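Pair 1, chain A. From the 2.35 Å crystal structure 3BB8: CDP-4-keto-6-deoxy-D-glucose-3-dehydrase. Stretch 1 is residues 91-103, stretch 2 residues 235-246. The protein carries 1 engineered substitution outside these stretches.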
# COMPACT_ATOMS: atom_id res chain seq x y z
N LEU A 91 3.89 2.12 -9.11
CA LEU A 91 2.49 1.99 -9.54
C LEU A 91 1.82 3.35 -9.72
O LEU A 91 1.17 3.59 -10.74
CB LEU A 91 1.69 1.18 -8.52
CG LEU A 91 0.20 1.01 -8.86
CD1 LEU A 91 0.05 0.32 -10.21
CD2 LEU A 91 -0.48 0.20 -7.77
N LEU A 92 2.00 4.24 -8.75
CA LEU A 92 1.41 5.59 -8.78
C LEU A 92 2.01 6.47 -9.90
O LEU A 92 1.30 7.23 -10.55
CB LEU A 92 1.59 6.27 -7.42
CG LEU A 92 0.73 5.74 -6.26
CD1 LEU A 92 1.15 6.37 -4.95
CD2 LEU A 92 -0.74 6.05 -6.55
N ALA A 93 3.32 6.36 -10.11
CA ALA A 93 4.03 7.13 -11.13
C ALA A 93 3.48 6.84 -12.53
O ALA A 93 3.15 7.76 -13.28
CB ALA A 93 5.52 6.83 -11.08
N LEU A 94 3.37 5.56 -12.88
CA LEU A 94 2.87 5.16 -14.19
C LEU A 94 1.37 5.38 -14.34
O LEU A 94 0.91 5.81 -15.40
CB LEU A 94 3.19 3.68 -14.43
CG LEU A 94 3.09 3.01 -15.81
CD1 LEU A 94 1.63 2.85 -16.23
CD2 LEU A 94 3.87 3.82 -16.82
N THR A 95 0.61 5.11 -13.29
CA THR A 95 -0.83 5.27 -13.32
C THR A 95 -1.25 6.71 -13.52
O THR A 95 -2.15 7.01 -14.29
CB THR A 95 -1.48 4.74 -12.02
OG1 THR A 95 -1.17 3.35 -11.87
CG2 THR A 95 -3.01 4.94 -12.06
N ALA A 96 -0.57 7.61 -12.81
CA ALA A 96 -0.84 9.03 -12.89
C ALA A 96 -0.77 9.56 -14.32
O ALA A 96 -1.53 10.45 -14.70
CB ALA A 96 0.14 9.76 -12.03
N LEU A 97 0.14 9.01 -15.11
CA LEU A 97 0.29 9.45 -16.49
C LEU A 97 -0.87 8.97 -17.35
O LEU A 97 -0.88 9.22 -18.55
CB LEU A 97 1.60 8.94 -17.07
CG LEU A 97 2.90 9.43 -16.42
CD1 LEU A 97 4.11 8.83 -17.14
CD2 LEU A 97 2.94 10.93 -16.47
N THR A 98 -1.83 8.28 -16.74
CA THR A 98 -2.99 7.79 -17.49
C THR A 98 -4.17 8.74 -17.29
O THR A 98 -5.24 8.56 -17.88
CB THR A 98 -3.46 6.39 -17.03
OG1 THR A 98 -4.05 6.50 -15.73
CG2 THR A 98 -2.29 5.41 -16.97
N SER A 99 -3.97 9.73 -16.43
CA SER A 99 -5.00 10.72 -16.13
C SER A 99 -5.48 11.50 -17.34
O SER A 99 -4.68 12.07 -18.08
CB SER A 99 -4.47 11.72 -15.10
OG SER A 99 -5.36 12.81 -15.00
N PRO A 100 -6.81 11.56 -17.55
CA PRO A 100 -7.35 12.30 -18.69
C PRO A 100 -7.02 13.79 -18.62
O PRO A 100 -7.25 14.53 -19.58
CB PRO A 100 -8.85 12.01 -18.61
CG PRO A 100 -9.08 11.75 -17.14
CD PRO A 100 -7.88 10.91 -16.77
N LYS A 101 -6.49 14.25 -17.50
CA LYS A 101 -6.10 15.65 -17.36
C LYS A 101 -4.88 15.95 -18.23
O LYS A 101 -4.56 17.12 -18.47
CB LYS A 101 -5.77 15.98 -15.90
CG LYS A 101 -6.96 15.98 -14.97
CD LYS A 101 -6.58 16.54 -13.60
CE LYS A 101 -7.77 16.59 -12.65
NZ LYS A 101 -8.90 17.39 -13.20
N LEU A 102 -4.21 14.91 -18.71
CA LEU A 102 -3.02 15.07 -19.54
C LEU A 102 -3.37 15.01 -21.03
O LEU A 102 -2.50 14.83 -21.89
CB LEU A 102 -1.99 14.00 -19.18
CG LEU A 102 -1.56 14.07 -17.71
CD1 LEU A 102 -0.61 12.92 -17.40
CD2 LEU A 102 -0.90 15.41 -17.42
N GLY A 103 -4.66 15.16 -21.31
CA GLY A 103 -5.13 15.14 -22.68
C GLY A 103 -4.51 14.10 -23.58
O GLY A 103 -4.35 12.94 -23.19
N ALA A 235 3.87 20.40 -10.65
CA ALA A 235 2.75 20.55 -9.73
C ALA A 235 1.57 19.77 -10.27
O ALA A 235 0.80 19.19 -9.52
CB ALA A 235 2.38 22.02 -9.60
N GLU A 236 1.42 19.75 -11.59
CA GLU A 236 0.33 19.00 -12.19
C GLU A 236 0.43 17.51 -11.89
O GLU A 236 -0.55 16.89 -11.46
CB GLU A 236 0.31 19.22 -13.70
CG GLU A 236 -0.75 18.41 -14.42
CD GLU A 236 -0.73 18.68 -15.90
OE1 GLU A 236 0.37 19.01 -16.37
OE2 GLU A 236 -1.77 18.57 -16.58
N LEU A 237 1.60 16.92 -12.11
CA LEU A 237 1.79 15.49 -11.84
C LEU A 237 1.62 15.20 -10.35
O LEU A 237 1.05 14.19 -9.97
CB LEU A 237 3.17 15.02 -12.31
CG LEU A 237 3.42 15.06 -13.81
CD1 LEU A 237 4.79 14.48 -14.12
CD2 LEU A 237 2.36 14.29 -14.54
N LYS A 238 2.11 16.10 -9.51
CA LYS A 238 2.02 15.96 -8.07
C LYS A 238 0.55 15.85 -7.67
O LYS A 238 0.18 15.01 -6.83
CB LYS A 238 2.68 17.16 -7.40
CG LYS A 238 2.69 17.15 -5.87
CD LYS A 238 1.34 17.54 -5.30
CE LYS A 238 1.44 17.80 -3.81
NZ LYS A 238 0.16 18.32 -3.25
N SER A 239 -0.30 16.69 -8.27
CA SER A 239 -1.72 16.65 -7.96
C SER A 239 -2.40 15.38 -8.44
O SER A 239 -3.24 14.84 -7.75
CB SER A 239 -2.44 17.87 -8.54
OG SER A 239 -2.19 19.00 -7.72
N ILE A 240 -2.03 14.92 -9.64
CA ILE A 240 -2.61 13.69 -10.17
C ILE A 240 -2.23 12.52 -9.25
O ILE A 240 -3.11 11.77 -8.82
CB ILE A 240 -2.11 13.41 -11.62
CG1 ILE A 240 -2.88 14.25 -12.64
CG2 ILE A 240 -2.34 11.95 -11.99
CD1 ILE A 240 -2.92 15.72 -12.33
N ILE A 241 -0.94 12.39 -8.94
CA ILE A 241 -0.40 11.32 -8.09
C ILE A 241 -1.15 11.23 -6.77
O ILE A 241 -1.66 10.17 -6.40
CB ILE A 241 1.09 11.55 -7.71
CG1 ILE A 241 1.91 11.91 -8.94
CG2 ILE A 241 1.68 10.30 -7.03
CD1 ILE A 241 2.03 10.82 -9.94
N GLU A 242 -1.17 12.35 -6.05
CA GLU A 242 -1.83 12.45 -4.75
C GLU A 242 -3.28 11.97 -4.79
O GLU A 242 -3.75 11.30 -3.87
CB GLU A 242 -1.76 13.89 -4.25
CG GLU A 242 -2.24 14.09 -2.81
CD GLU A 242 -1.85 15.45 -2.25
OE1 GLU A 242 -2.14 16.47 -2.91
OE2 GLU A 242 -1.25 15.51 -1.15
N SER A 243 -3.98 12.32 -5.87
CA SER A 243 -5.37 11.92 -6.05
C SER A 243 -5.46 10.40 -6.14
O SER A 243 -6.30 9.77 -5.49
CB SER A 243 -5.93 12.56 -7.31
OG SER A 243 -7.25 12.11 -7.57
N PHE A 244 -4.60 9.80 -6.96
CA PHE A 244 -4.58 8.35 -7.12
C PHE A 244 -4.23 7.66 -5.79
O PHE A 244 -4.79 6.62 -5.45
CB PHE A 244 -3.57 7.96 -8.18
CG PHE A 244 -4.12 8.01 -9.58
CD1 PHE A 244 -5.10 7.12 -10.00
CD2 PHE A 244 -3.62 8.93 -10.51
CE1 PHE A 244 -5.57 7.13 -11.31
CE2 PHE A 244 -4.08 8.95 -11.83
CZ PHE A 244 -5.06 8.04 -12.23
N ARG A 245 -3.32 8.27 -5.04
CA ARG A 245 -2.93 7.70 -3.77
C ARG A 245 -4.06 7.83 -2.76
O ARG A 245 -4.29 6.93 -1.96
CB ARG A 245 -1.67 8.40 -3.21
CG ARG A 245 -1.17 7.75 -1.92
CD ARG A 245 -0.17 8.62 -1.17
NE ARG A 245 -0.77 9.86 -0.66
CZ ARG A 245 -0.07 10.88 -0.18
NH1 ARG A 245 1.26 10.83 -0.12
NH2 ARG A 245 -0.70 11.97 0.24
N ASP A 246 -4.76 8.95 -2.82
CA ASP A 246 -5.84 9.20 -1.88
C ASP A 246 -7.28 8.91 -2.36
O ASP A 246 -8.12 9.81 -2.42
CB ASP A 246 -5.74 10.64 -1.37
CG ASP A 246 -4.35 10.97 -0.79
OD1 ASP A 246 -3.61 10.04 -0.41
OD2 ASP A 246 -4.01 12.16 -0.71

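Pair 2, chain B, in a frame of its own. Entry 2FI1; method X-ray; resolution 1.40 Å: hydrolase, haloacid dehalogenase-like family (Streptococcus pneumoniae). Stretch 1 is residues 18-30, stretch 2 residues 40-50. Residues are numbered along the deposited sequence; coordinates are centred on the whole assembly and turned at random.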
# COMPACT_ATOMS: atom_id res chain seq x y z
N LEU B 18 1.85 -0.21 3.51
CA LEU B 18 2.18 1.20 3.77
C LEU B 18 0.92 1.99 4.06
O LEU B 18 -0.02 1.97 3.26
CB LEU B 18 2.88 1.79 2.55
CG LEU B 18 3.32 3.25 2.66
CD1 LEU B 18 4.52 3.37 3.57
CD2 LEU B 18 3.61 3.79 1.27
N ASP B 19 0.89 2.66 5.22
CA ASP B 19 -0.23 3.53 5.57
C ASP B 19 0.03 4.91 4.96
O ASP B 19 0.34 5.88 5.65
CB ASP B 19 -0.36 3.59 7.10
CG ASP B 19 -1.68 4.20 7.56
OD1 ASP B 19 -2.44 4.71 6.71
OD2 ASP B 19 -1.93 4.15 8.78
N ASN B 20 -0.10 4.99 3.63
CA ASN B 20 0.13 6.25 2.95
C ASN B 20 -0.89 7.30 3.34
O ASN B 20 -0.58 8.50 3.32
CB ASN B 20 0.14 6.07 1.43
CG ASN B 20 -1.13 5.46 0.91
OD1 ASN B 20 -1.32 4.24 0.99
ND2 ASN B 20 -2.02 6.29 0.37
N TYR B 21 -2.10 6.90 3.71
CA TYR B 21 -3.09 7.91 4.09
C TYR B 21 -2.73 8.57 5.41
O TYR B 21 -3.14 9.70 5.66
CB TYR B 21 -4.52 7.35 4.05
CG TYR B 21 -4.95 7.06 2.63
CD1 TYR B 21 -5.08 8.08 1.70
CD2 TYR B 21 -5.21 5.76 2.22
CE1 TYR B 21 -5.45 7.81 0.38
CE2 TYR B 21 -5.59 5.49 0.91
CZ TYR B 21 -5.70 6.51 0.00
OH TYR B 21 -6.08 6.25 -1.29
N GLU B 22 -1.94 7.90 6.25
CA GLU B 22 -1.52 8.54 7.51
C GLU B 22 -0.54 9.68 7.27
O GLU B 22 -0.69 10.77 7.84
CB GLU B 22 -0.91 7.51 8.47
CG GLU B 22 -0.51 8.08 9.83
CD GLU B 22 -1.68 8.68 10.59
OE1 GLU B 22 -2.83 8.28 10.33
OE2 GLU B 22 -1.43 9.57 11.43
N THR B 23 0.47 9.46 6.44
CA THR B 23 1.42 10.51 6.14
C THR B 23 0.74 11.66 5.37
O THR B 23 1.01 12.84 5.61
CB THR B 23 2.66 9.98 5.38
OG1 THR B 23 2.27 8.98 4.45
CG2 THR B 23 3.68 9.40 6.35
N SER B 24 -0.17 11.32 4.46
CA SER B 24 -0.90 12.34 3.72
C SER B 24 -1.82 13.14 4.64
O SER B 24 -1.89 14.36 4.53
CB SER B 24 -1.69 11.69 2.59
OG SER B 24 -0.81 11.16 1.60
N THR B 25 -2.49 12.46 5.57
CA THR B 25 -3.35 13.15 6.53
C THR B 25 -2.55 14.11 7.40
O THR B 25 -2.95 15.26 7.61
CB THR B 25 -4.12 12.15 7.41
OG1 THR B 25 -5.03 11.40 6.59
CG2 THR B 25 -4.90 12.84 8.52
N ALA B 26 -1.40 13.67 7.89
CA ALA B 26 -0.56 14.53 8.70
C ALA B 26 -0.20 15.79 7.92
O ALA B 26 -0.33 16.90 8.44
CB ALA B 26 0.69 13.78 9.14
N ALA B 27 0.20 15.62 6.66
CA ALA B 27 0.55 16.76 5.81
C ALA B 27 -0.67 17.66 5.51
O ALA B 27 -0.55 18.88 5.48
CB ALA B 27 1.15 16.29 4.52
N PHE B 28 -1.84 17.06 5.30
CA PHE B 28 -3.04 17.81 4.96
C PHE B 28 -3.50 18.65 6.16
O PHE B 28 -3.83 19.83 6.02
CB PHE B 28 -4.12 16.83 4.52
CG PHE B 28 -5.26 17.46 3.76
CD1 PHE B 28 -5.32 17.38 2.38
CD2 PHE B 28 -6.30 18.11 4.44
CE1 PHE B 28 -6.38 17.94 1.68
CE2 PHE B 28 -7.35 18.66 3.74
CZ PHE B 28 -7.40 18.58 2.36
N VAL B 29 -3.50 18.05 7.34
CA VAL B 29 -3.88 18.75 8.57
C VAL B 29 -2.90 19.90 8.84
O VAL B 29 -3.33 21.01 9.17
CB VAL B 29 -3.94 17.75 9.76
CG1 VAL B 29 -4.04 18.49 11.10
CG2 VAL B 29 -5.11 16.78 9.59
N GLU B 30 -1.61 19.66 8.69
CA GLU B 30 -0.64 20.72 8.96
C GLU B 30 -0.76 21.85 7.93
O GLU B 30 -0.60 23.03 8.28
CB GLU B 30 0.78 20.18 9.08
CG GLU B 30 1.45 19.71 7.83
CD GLU B 30 2.87 19.20 8.10
OE1 GLU B 30 3.43 19.50 9.18
OE2 GLU B 30 3.42 18.50 7.24
N ASP B 40 -10.15 17.44 12.00
CA ASP B 40 -9.74 16.24 12.72
C ASP B 40 -9.12 15.18 11.81
O ASP B 40 -9.47 15.06 10.63
CB ASP B 40 -10.92 15.65 13.50
CG ASP B 40 -11.99 15.08 12.60
OD1 ASP B 40 -12.81 15.86 12.08
OD2 ASP B 40 -11.99 13.85 12.43
N HIS B 41 -8.23 14.40 12.39
CA HIS B 41 -7.53 13.32 11.71
C HIS B 41 -8.45 12.38 10.95
O HIS B 41 -8.25 12.12 9.76
CB HIS B 41 -6.70 12.53 12.73
CG HIS B 41 -6.09 11.29 12.17
ND1 HIS B 41 -6.79 10.11 12.03
CD2 HIS B 41 -4.84 11.04 11.69
CE1 HIS B 41 -6.00 9.19 11.50
NE2 HIS B 41 -4.81 9.73 11.29
N ASP B 42 -9.46 11.83 11.63
CA ASP B 42 -10.24 10.76 11.04
C ASP B 42 -11.06 11.25 9.84
O ASP B 42 -11.22 10.51 8.87
CB ASP B 42 -11.17 10.11 12.07
CG ASP B 42 -10.42 9.31 13.13
OD1 ASP B 42 -9.17 9.26 13.10
OD2 ASP B 42 -11.11 8.73 14.00
N SER B 43 -11.56 12.48 9.90
CA SER B 43 -12.32 13.04 8.78
C SER B 43 -11.44 13.24 7.56
O SER B 43 -11.84 12.93 6.44
CB SER B 43 -12.95 14.38 9.14
OG SER B 43 -13.93 14.22 10.16
N VAL B 44 -10.26 13.80 7.79
CA VAL B 44 -9.32 14.07 6.71
C VAL B 44 -8.83 12.76 6.08
O VAL B 44 -8.77 12.64 4.85
CB VAL B 44 -8.15 14.94 7.20
CG1 VAL B 44 -7.03 15.01 6.18
CG2 VAL B 44 -8.65 16.35 7.53
N TYR B 45 -8.53 11.78 6.91
CA TYR B 45 -8.05 10.48 6.45
C TYR B 45 -9.10 9.83 5.55
O TYR B 45 -8.79 9.35 4.45
CB TYR B 45 -7.75 9.63 7.69
CG TYR B 45 -7.02 8.33 7.48
CD1 TYR B 45 -5.67 8.21 7.78
CD2 TYR B 45 -7.68 7.20 7.04
CE1 TYR B 45 -5.00 7.02 7.62
CE2 TYR B 45 -7.01 6.00 6.87
CZ TYR B 45 -5.68 5.92 7.17
OH TYR B 45 -5.04 4.71 6.99
N GLN B 46 -10.35 9.82 6.00
CA GLN B 46 -11.41 9.21 5.22
C GLN B 46 -11.63 9.96 3.91
O GLN B 46 -11.84 9.35 2.86
CB GLN B 46 -12.70 9.13 6.04
CG GLN B 46 -13.92 8.58 5.29
CD GLN B 46 -13.72 7.19 4.76
OE1 GLN B 46 -12.95 6.39 5.33
NE2 GLN B 46 -14.41 6.87 3.65
N ALA B 47 -11.58 11.29 3.97
CA ALA B 47 -11.76 12.09 2.76
C ALA B 47 -10.66 11.80 1.73
O ALA B 47 -10.96 11.67 0.54
CB ALA B 47 -11.79 13.55 3.08
N LEU B 48 -9.42 11.74 2.18
CA LEU B 48 -8.30 11.40 1.28
C LEU B 48 -8.45 10.01 0.68
O LEU B 48 -8.09 9.78 -0.47
CB LEU B 48 -6.96 11.56 2.00
CG LEU B 48 -6.58 13.02 2.27
CD1 LEU B 48 -5.43 13.07 3.24
CD2 LEU B 48 -6.22 13.74 0.96
N LYS B 49 -9.02 9.08 1.44
CA LYS B 49 -9.26 7.72 0.94
C LYS B 49 -10.27 7.71 -0.19
O LYS B 49 -10.23 6.82 -1.06
CB LYS B 49 -9.74 6.79 2.06
CG LYS B 49 -8.66 6.33 2.98
CD LYS B 49 -9.17 5.26 3.96
CE LYS B 49 -9.17 3.87 3.36
NZ LYS B 49 -9.69 2.85 4.32
N VAL B 50 -11.19 8.67 -0.19
CA VAL B 50 -12.08 8.89 -1.34
C VAL B 50 -11.22 9.40 -2.50
O VAL B 50 -11.02 8.69 -3.49
CB VAL B 50 -13.24 9.86 -1.01
CG1 VAL B 50 -14.07 10.16 -2.26
CG2 VAL B 50 -14.13 9.28 0.11
O HOH W 1 -8.52 4.24 -1.33

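Two helices crossing at a steep angle, their axes 9.0 Å apart at closest approach in pair 1 and 9.1 Å in pair 2, make the common frame. The angle between their N-to-C directions is 115° in pair 1 and 118° in pair 2, and 14 central residues superpose with an RMSD of 0.5 Å. The crossing point is the same in both: Ala96(A) CA lies 5.3 Å from Ile241(A) CA, and the matching Thr25(B) CA lies 5.4 Å from Tyr45(B) CA. The buried area hardly differs, 620 Å² against 625 Å², so the comparison is one of chemistry rather than size.

At the crossing the first helix carries a compact residue in both pairs, alanine in pair 1 and threonine in pair 2. Ala96(A) meets the second helix with its CB, 3.3 Å from Ile240(A) CG2 and a tight 3.0 Å from Ile241(A) CD1. Thr25(B) is larger by a hydroxyl and a methyl, and its side chain is a knob among His41(B), Val44(B), Tyr45(B) and Leu48(B). Its hydroxyl does not need a partner across the contact: Thr25(B) OG1 donates to Tyr21(B) O at 2.7 Å, one turn back in its own helix, while its CG2 packs 3.8 Å from Val44(B) CG1.

Phe244(A) and Leu48(B) occupy one position and both point toward the first helix, with 85 and 87 Å² of their surface covered by the first stretch. The aromatic solution offers a face: Thr95(A) CG2 sits 3.7 Å from the centroid of the Phe244(A) ring. The aliphatic solution fills a hole instead, Leu48(B) settling among Tyr21(B), Ser24(B), Thr25(B) and Phe28(B). Ser99(A), in the loop after the helix, matches Phe28(B). Across these two matched positions the ring is on the second helix in pair 1, as Phe244(A), and on the first in pair 2, where Phe28(B) CD1 lies 4.0 Å from Leu48(B) CD2.

A second exchange links Leu92(A) with Tyr21(B), and Ile241(A) with Tyr45(B). Pair 1 is aliphatic here, Leu92(A) CB lying 4.0 Å from Ile241(A) CG2. Pair 2 layers its groups: Tyr21(B) CB stands 3.8 Å from the centroid of the Tyr45(B) ring, over its face, and Lys49(B) CG stands 3.8 Å from the centroid of the Tyr21(B) ring in the same manner. The lysine thus contributes its aliphatic stem.

The clearest difference is polar. In pair 2 His41(B) NE2 donates to Glu22(B) OE1 at 2.6 Å, nearly straight at 171°; the matching positions in pair 1 are the apolar Leu237(A) and Ala93(A). Pair 2 also has Tyr45(B) OH donating to Asp19(B) OD1 at 2.6 Å, a carboxylate that caps its own helix through a weak bond from Glu22(B) N.

The rule to take away is a compact residue at the crossing and bulk around it; ring or branched chain can supply that bulk, and polar ties may be added beside it.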